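Local coordinates for protein deoxyribodipyrimidine photo-lyase (Oryza sativa Japonica Group, PDB 3UMV) that uses light and a bound FAD to split cyclobutane pyrimidine dimers in ultraviolet-damaged DNA back into two pyrimidines, at residues 41-46 against 119-124; 108-113 against 210-215; 376-381 against 400-405. All coordinates share one frame; numbering follows the deposited sequence.

Interaction 1 (41-46 against 119-124); sequences VYWMLR and AEIPAL
I121 packs over one face of the W43 indole, and this is the tight half of the contact. Its CG1 stands 3.9 Å from the centroid of the W43 five-membered ring, 6° off the normal, a CH-pi contact placed squarely over the face. Both methyls lie on the same side: I121 CD1, ending the CG1 branch, reaches W43 CD1 at 3.8 Å, while I121 CG2 sits 4.0 Å from W43 CE3, above the CD2-CE3 side of the six-membered ring, beyond its rim. With CG anti to the backbone N (chi1 173°), W43 holds its indole out from the strand toward the helix, and the two side chains cross at about a right angle.

The other half is much looser. V41 and L124 meet through a single methyl pair, V41 CG1 to L124 CD2 at 4.5 Å, barely touching, although both residues are buried. Toward solvent, A119 is exposed and E120 partly so.

The contact seats helix 120-127 on strand 40-44 of the sheet in the photolyase alpha/beta domain. W43 also packs on L147 and V150 of helix 141-157, and I121 and L124 both touch F114 of strand 111-114.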
loop_
_atom_site.group_PDB
_atom_site.type_symbol
_atom_site.label_atom_id
_atom_site.label_comp_id
_atom_site.label_asym_id
_atom_site.label_seq_id
_atom_site.Cartn_x
_atom_site.Cartn_y
_atom_site.Cartn_z
ATOM N N VAL A 41 19.384 9.628 11.034
ATOM C CA VAL A 41 18.503 10.026 9.940
ATOM C C VAL A 41 17.506 8.916 9.657
ATOM O O VAL A 41 17.910 7.775 9.436
ATOM C CB VAL A 41 19.288 10.281 8.647
ATOM C CG1 VAL A 41 18.335 10.631 7.494
ATOM C CG2 VAL A 41 20.317 11.380 8.862
ATOM N N TYR A 42 16.213 9.252 9.680
ATOM C CA TYR A 42 15.169 8.327 9.265
ATOM C C TYR A 42 14.808 8.635 7.814
ATOM O O TYR A 42 14.294 9.713 7.500
ATOM C CB TYR A 42 13.935 8.424 10.182
ATOM C CG TYR A 42 12.674 7.777 9.635
ATOM C CD1 TYR A 42 12.723 6.583 8.917
ATOM C CD2 TYR A 42 11.420 8.354 9.857
ATOM C CE1 TYR A 42 11.570 5.995 8.405
ATOM C CE2 TYR A 42 10.249 7.763 9.354
ATOM C CZ TYR A 42 10.332 6.582 8.643
ATOM O OH TYR A 42 9.184 5.988 8.154
ATOM N N TRP A 43 15.157 7.707 6.932
ATOM C CA TRP A 43 14.759 7.782 5.538
ATOM C C TRP A 43 13.332 7.252 5.435
ATOM O O TRP A 43 13.102 6.048 5.424
ATOM C CB TRP A 43 15.735 6.976 4.665
ATOM C CG TRP A 43 15.315 6.852 3.217
ATOM C CD1 TRP A 43 14.343 7.571 2.575
ATOM C CD2 TRP A 43 15.837 5.930 2.242
ATOM N NE1 TRP A 43 14.246 7.171 1.270
ATOM C CE2 TRP A 43 15.145 6.163 1.037
ATOM C CE3 TRP A 43 16.825 4.934 2.272
ATOM C CZ2 TRP A 43 15.403 5.429 -0.137
ATOM C CZ3 TRP A 43 17.085 4.208 1.098
ATOM C CH2 TRP A 43 16.377 4.462 -0.082
ATOM N N MET A 44 12.377 8.179 5.418
ATOM C CA MET A 44 10.963 7.861 5.295
ATOM C C MET A 44 10.632 7.529 3.848
ATOM O O MET A 44 10.964 8.297 2.951
ATOM C CB MET A 44 10.156 9.085 5.721
ATOM C CG MET A 44 8.642 8.910 5.638
ATOM S SD MET A 44 7.822 10.463 6.052
ATOM C CE MET A 44 7.851 10.439 7.844
ATOM N N LEU A 45 9.969 6.402 3.619
ATOM C CA LEU A 45 9.503 6.071 2.283
ATOM C C LEU A 45 8.091 5.524 2.295
ATOM O O LEU A 45 7.180 6.163 1.775
ATOM C CB LEU A 45 10.468 5.117 1.570
ATOM C CG LEU A 45 10.228 4.969 0.067
ATOM C CD1 LEU A 45 11.552 4.605 -0.600
ATOM C CD2 LEU A 45 9.142 3.925 -0.232
ATOM N N ARG A 46 7.900 4.352 2.896
ATOM C CA ARG A 46 6.563 3.752 2.907
ATOM C C ARG A 46 5.631 4.361 3.940
ATOM O O ARG A 46 4.415 4.414 3.727
ATOM C CB ARG A 46 6.632 2.242 3.103
ATOM C CG ARG A 46 5.331 1.532 2.724
ATOM C CD ARG A 46 5.451 0.060 2.999
ATOM N NE ARG A 46 4.326 -0.703 2.478
ATOM C CZ ARG A 46 4.245 -2.025 2.598
ATOM N NH1 ARG A 46 5.228 -2.685 3.205
ATOM N NH2 ARG A 46 3.208 -2.684 2.106
ATOM N N ALA A 119 19.574 8.662 -4.288
ATOM C CA ALA A 119 21.018 8.917 -4.179
ATOM C C ALA A 119 21.331 10.128 -3.292
ATOM O O ALA A 119 22.440 10.266 -2.769
ATOM C CB ALA A 119 21.640 9.087 -5.561
ATOM N N GLU A 120 20.350 11.005 -3.126
ATOM C CA GLU A 120 20.498 12.166 -2.257
ATOM C C GLU A 120 20.557 11.766 -0.776
ATOM O O GLU A 120 21.068 12.514 0.059
ATOM C CB GLU A 120 19.369 13.166 -2.520
ATOM C CG GLU A 120 19.488 13.848 -3.882
ATOM C CD GLU A 120 18.267 14.675 -4.254
ATOM O OE1 GLU A 120 17.173 14.089 -4.401
ATOM O OE2 GLU A 120 18.400 15.910 -4.406
ATOM N N ILE A 121 20.040 10.580 -0.461
ATOM C CA ILE A 121 19.978 10.091 0.918
ATOM C C ILE A 121 21.388 9.823 1.461
ATOM O O ILE A 121 21.775 10.369 2.501
ATOM C CB ILE A 121 19.085 8.830 1.022
ATOM C CG1 ILE A 121 17.635 9.183 0.673
ATOM C CG2 ILE A 121 19.181 8.179 2.408
ATOM C CD1 ILE A 121 16.976 10.136 1.659
ATOM N N PRO A 122 22.175 8.999 0.756
ATOM C CA PRO A 122 23.540 8.803 1.251
ATOM C C PRO A 122 24.358 10.093 1.226
ATOM O O PRO A 122 25.217 10.307 2.093
ATOM C CB PRO A 122 24.123 7.765 0.283
ATOM C CG PRO A 122 23.217 7.745 -0.886
ATOM C CD PRO A 122 21.856 8.081 -0.350
ATOM N N ALA A 123 24.102 10.945 0.240
ATOM C CA ALA A 123 24.785 12.227 0.179
ATOM C C ALA A 123 24.545 13.014 1.465
ATOM O O ALA A 123 25.483 13.558 2.047
ATOM C CB ALA A 123 24.328 13.022 -1.033
ATOM N N LEU A 124 23.286 13.075 1.901
ATOM C CA LEU A 124 22.946 13.799 3.122
ATOM C C LEU A 124 23.606 13.165 4.343
ATOM O O LEU A 124 24.196 13.855 5.174
ATOM C CB LEU A 124 21.431 13.869 3.323
ATOM C CG LEU A 124 21.018 14.463 4.670
ATOM C CD1 LEU A 124 21.201 15.966 4.657
ATOM C CD2 LEU A 124 19.572 14.123 4.997
#

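Interaction 2 (108-113 against 210-215); sequences HLPFFL and VPWDRE. With URE (urea), chain N.
An indole held between a proline and the CB of an arginine, with its N-H turned back onto its own loop, is the striking feature here: P110 CG presses on one face of W212, and R214 CB covers the opposite one. The site lies at an edge strand of the alpha/beta photolyase domain, where strand 111-114 is outermost in the sheet and the loop 210-215 runs past it before helix 222-231.

P110 CG comes within 3.4 Å of W212 CG and sits 27° off the normal of the five-membered ring, a CH-pi contact over the face. What fixes the ring's rotation is the bond from W212 NE1 to E215 O, 2.8 Å long; the carbonyl oxygen lies near the indole plane, but the donor stands well above the carbonyl plane. That same oxygen meets the edge of the F112 ring, with F112 CZ 3.3 Å from E215 O, and W212 CZ2 approaches that edge too.

E215 passes its extended side chain at a slant to the F112 ring, so that OE1 lies near F112 CE1 with the carboxylate plane turned 64° from the ring; its charge is paired with R127. A water accepts weakly from W212 N and donates to H108 O, joining the loop to the Schellman turn that ends helix 87-106. F112, L113 and E215 also line a pocket holding a urea, which E218 N helps to bind. The urea's N1 donates to L113 O over 3.2 Å, with an N-H...O angle of 153°.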
loop_
_atom_site.group_PDB
_atom_site.type_symbol
_atom_site.label_atom_id
_atom_site.label_comp_id
_atom_site.label_asym_id
_atom_site.label_seq_id
_atom_site.Cartn_x
_atom_site.Cartn_y
_atom_site.Cartn_z
ATOM N N HIS A 108 9.692 20.958 15.712
ATOM C CA HIS A 108 11.130 21.188 15.558
ATOM C C HIS A 108 11.882 19.937 15.109
ATOM O O HIS A 108 13.052 19.749 15.440
ATOM C CB HIS A 108 11.734 21.765 16.842
ATOM C CG HIS A 108 11.048 23.006 17.316
ATOM N ND1 HIS A 108 11.196 24.223 16.686
ATOM C CD2 HIS A 108 10.189 23.214 18.341
ATOM C CE1 HIS A 108 10.466 25.130 17.310
ATOM N NE2 HIS A 108 9.845 24.543 18.319
ATOM N N LEU A 109 11.192 19.082 14.358
ATOM C CA LEU A 109 11.805 17.927 13.718
ATOM C C LEU A 109 12.095 18.290 12.266
ATOM O O LEU A 109 11.176 18.546 11.487
ATOM C CB LEU A 109 10.863 16.719 13.796
ATOM C CG LEU A 109 11.249 15.400 13.115
ATOM C CD1 LEU A 109 12.516 14.791 13.704
ATOM C CD2 LEU A 109 10.095 14.426 13.222
ATOM N N PRO A 110 13.383 18.336 11.908
ATOM C CA PRO A 110 13.860 18.699 10.570
ATOM C C PRO A 110 13.371 17.702 9.530
ATOM O O PRO A 110 13.513 16.499 9.736
ATOM C CB PRO A 110 15.384 18.597 10.704
ATOM C CG PRO A 110 15.652 18.666 12.162
ATOM C CD PRO A 110 14.491 18.008 12.820
ATOM N N PHE A 111 12.805 18.194 8.432
ATOM C CA PHE A 111 12.324 17.317 7.365
ATOM C C PHE A 111 13.038 17.688 6.072
ATOM O O PHE A 111 12.812 18.763 5.526
ATOM C CB PHE A 111 10.802 17.457 7.204
ATOM C CG PHE A 111 10.206 16.598 6.109
ATOM C CD1 PHE A 111 10.008 15.237 6.294
ATOM C CD2 PHE A 111 9.817 17.167 4.906
ATOM C CE1 PHE A 111 9.436 14.449 5.278
ATOM C CE2 PHE A 111 9.257 16.390 3.897
ATOM C CZ PHE A 111 9.067 15.026 4.089
ATOM N N PHE A 112 13.898 16.793 5.589
ATOM C CA PHE A 112 14.596 16.995 4.321
ATOM C C PHE A 112 13.813 16.377 3.162
ATOM O O PHE A 112 13.548 15.176 3.156
ATOM C CB PHE A 112 15.983 16.353 4.364
ATOM C CG PHE A 112 16.940 17.031 5.308
ATOM C CD1 PHE A 112 17.812 18.002 4.854
ATOM C CD2 PHE A 112 16.964 16.690 6.649
ATOM C CE1 PHE A 112 18.699 18.628 5.723
ATOM C CE2 PHE A 112 17.850 17.314 7.532
ATOM C CZ PHE A 112 18.717 18.283 7.066
ATOM N N LEU A 113 13.447 17.202 2.186
ATOM C CA LEU A 113 12.774 16.725 0.985
ATOM C C LEU A 113 13.721 16.722 -0.206
ATOM O O LEU A 113 14.270 17.762 -0.572
ATOM C CB LEU A 113 11.559 17.592 0.665
ATOM C CG LEU A 113 10.799 17.087 -0.563
ATOM C CD1 LEU A 113 10.294 15.683 -0.324
ATOM C CD2 LEU A 113 9.646 18.022 -0.917
ATOM N N VAL A 210 17.978 15.872 21.580
ATOM C CA VAL A 210 18.609 17.187 21.633
ATOM C C VAL A 210 18.229 17.973 20.382
ATOM O O VAL A 210 17.953 17.386 19.340
ATOM C CB VAL A 210 20.149 17.097 21.771
ATOM C CG1 VAL A 210 20.527 16.273 22.993
ATOM C CG2 VAL A 210 20.775 16.510 20.521
ATOM N N PRO A 211 18.204 19.308 20.480
ATOM C CA PRO A 211 17.770 20.110 19.334
ATOM C C PRO A 211 18.686 19.958 18.125
ATOM O O PRO A 211 19.863 19.612 18.259
ATOM C CB PRO A 211 17.822 21.546 19.868
ATOM C CG PRO A 211 18.739 21.486 21.037
ATOM C CD PRO A 211 18.543 20.143 21.645
ATOM N N TRP A 212 18.143 20.234 16.945
ATOM C CA TRP A 212 18.910 20.113 15.719
ATOM C C TRP A 212 19.782 21.333 15.490
ATOM O O TRP A 212 19.293 22.463 15.431
ATOM C CB TRP A 212 17.982 19.905 14.527
ATOM C CG TRP A 212 18.709 19.692 13.246
ATOM C CD1 TRP A 212 19.054 20.643 12.334
ATOM C CD2 TRP A 212 19.179 18.443 12.724
ATOM N NE1 TRP A 212 19.711 20.066 11.271
ATOM C CE2 TRP A 212 19.796 18.714 11.485
ATOM C CE3 TRP A 212 19.140 17.124 13.183
ATOM C CZ2 TRP A 212 20.374 17.717 10.704
ATOM C CZ3 TRP A 212 19.702 16.131 12.399
ATOM C CH2 TRP A 212 20.313 16.433 11.174
ATOM N N ASP A 213 21.079 21.095 15.347
ATOM C CA ASP A 213 22.033 22.180 15.186
ATOM C C ASP A 213 22.946 21.953 13.983
ATOM O O ASP A 213 24.037 22.516 13.910
ATOM C CB ASP A 213 22.873 22.317 16.458
ATOM C CG ASP A 213 23.832 21.152 16.656
ATOM O OD1 ASP A 213 24.937 21.384 17.194
ATOM O OD2 ASP A 213 23.494 20.011 16.271
ATOM N N ARG A 214 22.507 21.123 13.043
ATOM C CA ARG A 214 23.325 20.828 11.871
ATOM C C ARG A 214 22.775 21.537 10.635
ATOM O O ARG A 214 22.067 22.539 10.745
ATOM C CB ARG A 214 23.400 19.319 11.624
ATOM C CG ARG A 214 23.847 18.500 12.824
ATOM C CD ARG A 214 25.225 18.915 13.326
ATOM N NE ARG A 214 25.584 18.187 14.541
ATOM C CZ ARG A 214 26.188 17.003 14.551
ATOM N NH1 ARG A 214 26.509 16.412 13.407
ATOM N NH2 ARG A 214 26.472 16.411 15.704
ATOM N N GLU A 215 23.106 21.006 9.463
ATOM C CA GLU A 215 22.604 21.543 8.204
ATOM C C GLU A 215 21.082 21.626 8.237
ATOM O O GLU A 215 20.403 20.665 8.602
ATOM C CB GLU A 215 23.061 20.675 7.026
ATOM C CG GLU A 215 22.286 20.917 5.733
ATOM C CD GLU A 215 22.811 20.102 4.559
ATOM O OE1 GLU A 215 21.988 19.625 3.748
ATOM O OE2 GLU A 215 24.045 19.947 4.442
HETATM C C URE N . 17.549 19.628 1.148
HETATM O O URE N . 16.766 19.945 2.027
HETATM N N1 URE N . 17.098 19.125 0.028
HETATM N N2 URE N . 18.837 19.780 1.330
HETATM O O HOH W 1 15.218 18.827 17.500
#

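Interaction 3 (376-381 against 400-405); sequences PLWNAS and AKKILE. With EDO (1,2-ethanediol), chain F.
W378 meets 400-405 with its indole, K402 lying at the pyrrole end and I403 at the benzene end. Its CG is anti to the backbone N (chi1 -169°), and chi2 of 91° stands the ring across the chain; this carries the indole toward helix 393-405. K402 CB lies 3.3 Å from W378 CD1, and K402 CG follows at 3.6 Å from the same W378 CD1, the two side chains sliding past each other in opposite directions. At the far end W378 CZ2 is 3.9 Å from I403 CG1, where the side chains cross at about a right angle.

Only the root of K402 touches the indole. The chain bends at chi2 and again at chi3, which at 125° is far from a staggered value, and the ammonium is led away from W378 to E405. K402 NZ to E405 OE2 is a 2.7 Å salt bridge that uses the syn lone pair of the carboxylate, and NZ also bonds to M461 O. An alanine in place of E405 would probably leave the buried ammonium of K402 without its countercharge and the hydroxyl of Y460 without the oxygen it bonds to. E405 OE1 additionally takes a bond of 2.8 Å from O1 of an ethanediol. Within helix 376-388, S381 OG donates to W378 O at 2.7 Å, on a lone pair in the carbonyl plane.

W378, W399 and W406 are predicted to pass electrons as tryptophanyl radicals. W378 touches both of the others: it lies nearly parallel to W399, its NE1 bonded to W399 O, and meets W406 edge-to-face; the aliphatic packing and this bond are therefore consistent with fixing the orientation of its indole for such a relay.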
loop_
_atom_site.group_PDB
_atom_site.type_symbol
_atom_site.label_atom_id
_atom_site.label_comp_id
_atom_site.label_asym_id
_atom_site.label_seq_id
_atom_site.Cartn_x
_atom_site.Cartn_y
_atom_site.Cartn_z
ATOM N N PRO A 376 -22.003 -4.607 -19.198
ATOM C CA PRO A 376 -22.180 -3.303 -18.559
ATOM C C PRO A 376 -21.747 -3.294 -17.096
ATOM O O PRO A 376 -21.389 -2.238 -16.597
ATOM C CB PRO A 376 -23.687 -3.056 -18.671
ATOM C CG PRO A 376 -24.274 -4.409 -18.758
ATOM C CD PRO A 376 -23.293 -5.235 -19.534
ATOM N N LEU A 377 -21.797 -4.445 -16.439
ATOM C CA LEU A 377 -21.315 -4.569 -15.070
ATOM C C LEU A 377 -19.787 -4.377 -15.036
ATOM O O LEU A 377 -19.270 -3.637 -14.207
ATOM C CB LEU A 377 -21.719 -5.910 -14.470
ATOM C CG LEU A 377 -21.196 -6.151 -13.049
ATOM C CD1 LEU A 377 -21.618 -5.018 -12.095
ATOM C CD2 LEU A 377 -21.669 -7.497 -12.536
ATOM N N TRP A 378 -19.081 -5.003 -15.974
ATOM C CA TRP A 378 -17.634 -4.844 -16.046
ATOM C C TRP A 378 -17.281 -3.404 -16.388
ATOM O O TRP A 378 -16.430 -2.792 -15.748
ATOM C CB TRP A 378 -17.014 -5.804 -17.062
ATOM C CG TRP A 378 -15.522 -5.808 -16.910
ATOM C CD1 TRP A 378 -14.791 -6.647 -16.110
ATOM C CD2 TRP A 378 -14.587 -4.881 -17.489
ATOM N NE1 TRP A 378 -13.463 -6.320 -16.180
ATOM C CE2 TRP A 378 -13.300 -5.248 -17.025
ATOM C CE3 TRP A 378 -14.706 -3.794 -18.375
ATOM C CZ2 TRP A 378 -12.142 -4.551 -17.389
ATOM C CZ3 TRP A 378 -13.554 -3.115 -18.753
ATOM C CH2 TRP A 378 -12.284 -3.503 -18.261
ATOM N N ASN A 379 -17.957 -2.854 -17.394
ATOM C CA ASN A 379 -17.727 -1.468 -17.749
ATOM C C ASN A 379 -17.876 -0.537 -16.556
ATOM O O ASN A 379 -17.080 0.388 -16.399
ATOM C CB ASN A 379 -18.690 -1.018 -18.860
ATOM C CG ASN A 379 -18.427 -1.687 -20.193
ATOM O OD1 ASN A 379 -19.288 -1.656 -21.078
ATOM N ND2 ASN A 379 -17.257 -2.291 -20.357
ATOM N N ALA A 380 -18.899 -0.773 -15.729
ATOM C CA ALA A 380 -19.144 0.047 -14.543
ATOM C C ALA A 380 -17.979 -0.038 -13.561
ATOM O O ALA A 380 -17.557 0.968 -13.012
ATOM C CB ALA A 380 -20.489 -0.364 -13.852
ATOM N N SER A 381 -17.459 -1.242 -13.354
ATOM C CA SER A 381 -16.348 -1.421 -12.427
ATOM C C SER A 381 -15.107 -0.696 -12.937
ATOM O O SER A 381 -14.414 -0.028 -12.175
ATOM C CB SER A 381 -16.071 -2.905 -12.161
ATOM O OG SER A 381 -15.532 -3.576 -13.285
ATOM N N ALA A 400 -11.011 -8.264 -12.524
ATOM C CA ALA A 400 -9.780 -8.897 -12.964
ATOM C C ALA A 400 -10.024 -10.266 -13.605
ATOM O O ALA A 400 -9.319 -10.662 -14.531
ATOM C CB ALA A 400 -8.775 -9.003 -11.800
ATOM N N LYS A 401 -11.008 -10.997 -13.095
ATOM C CA LYS A 401 -11.345 -12.288 -13.674
ATOM C C LYS A 401 -11.894 -12.189 -15.096
ATOM O O LYS A 401 -11.626 -13.064 -15.937
ATOM C CB LYS A 401 -12.304 -13.046 -12.770
ATOM C CG LYS A 401 -11.617 -13.539 -11.511
ATOM C CD LYS A 401 -12.502 -14.463 -10.708
ATOM C CE LYS A 401 -11.758 -14.919 -9.432
ATOM N NZ LYS A 401 -10.671 -15.882 -9.742
ATOM N N LYS A 402 -12.666 -11.143 -15.382
ATOM C CA LYS A 402 -13.115 -10.933 -16.764
ATOM C C LYS A 402 -11.945 -10.630 -17.699
ATOM O O LYS A 402 -11.959 -10.997 -18.874
ATOM C CB LYS A 402 -14.154 -9.821 -16.852
ATOM C CG LYS A 402 -15.475 -10.142 -16.178
ATOM C CD LYS A 402 -16.140 -11.342 -16.832
ATOM C CE LYS A 402 -16.435 -12.409 -15.803
ATOM N NZ LYS A 402 -17.376 -13.464 -16.307
ATOM N N ILE A 403 -10.913 -9.965 -17.186
ATOM C CA ILE A 403 -9.756 -9.681 -18.022
ATOM C C ILE A 403 -9.084 -10.990 -18.440
ATOM O O ILE A 403 -8.703 -11.152 -19.600
ATOM C CB ILE A 403 -8.777 -8.742 -17.313
ATOM C CG1 ILE A 403 -9.456 -7.413 -17.022
ATOM C CG2 ILE A 403 -7.537 -8.509 -18.163
ATOM C CD1 ILE A 403 -8.595 -6.428 -16.247
ATOM N N LEU A 404 -8.988 -11.940 -17.512
ATOM C CA LEU A 404 -8.532 -13.295 -17.849
ATOM C C LEU A 404 -9.415 -13.927 -18.929
ATOM O O LEU A 404 -8.929 -14.556 -19.890
ATOM C CB LEU A 404 -8.539 -14.182 -16.604
ATOM C CG LEU A 404 -8.277 -15.668 -16.850
ATOM C CD1 LEU A 404 -6.889 -15.873 -17.463
ATOM C CD2 LEU A 404 -8.417 -16.455 -15.548
ATOM N N GLU A 405 -10.722 -13.745 -18.785
ATOM C CA GLU A 405 -11.666 -14.374 -19.705
ATOM C C GLU A 405 -11.653 -13.768 -21.110
ATOM O O GLU A 405 -12.028 -14.424 -22.066
ATOM C CB GLU A 405 -13.070 -14.262 -19.128
ATOM C CG GLU A 405 -14.074 -15.209 -19.746
ATOM C CD GLU A 405 -15.401 -15.185 -19.020
ATOM O OE1 GLU A 405 -16.265 -16.011 -19.353
ATOM O OE2 GLU A 405 -15.575 -14.361 -18.099
HETATM C C1 EDO F . -15.605 -19.235 -20.476
HETATM O O1 EDO F . -15.291 -18.014 -21.030
HETATM C C2 EDO F . -14.938 -19.668 -19.369
HETATM O O2 EDO F . -15.301 -20.853 -18.777
#

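Interactions 1 and 2 belong to the same alpha/beta sheet, their centres about 14 Å apart: strand 111-114 of interaction 2 leads directly into helix 120-127 of interaction 1, and their segments alternate along the chain. They touch where L124 CD1 lies 3.8 Å from F112 CE1, so helix and edge strand share a core. Interaction 3 comes later in the sequence, between helices 376-388 and 393-405 across the chain's centre, about 41 Å from interaction 1 and 50 Å from interaction 2, centre to centre. The first two thus lie in the alpha/beta domain, joining a helix and a loop to its sheet, whereas the third lies in the helical part that carries FAD and the predicted tryptophan relay.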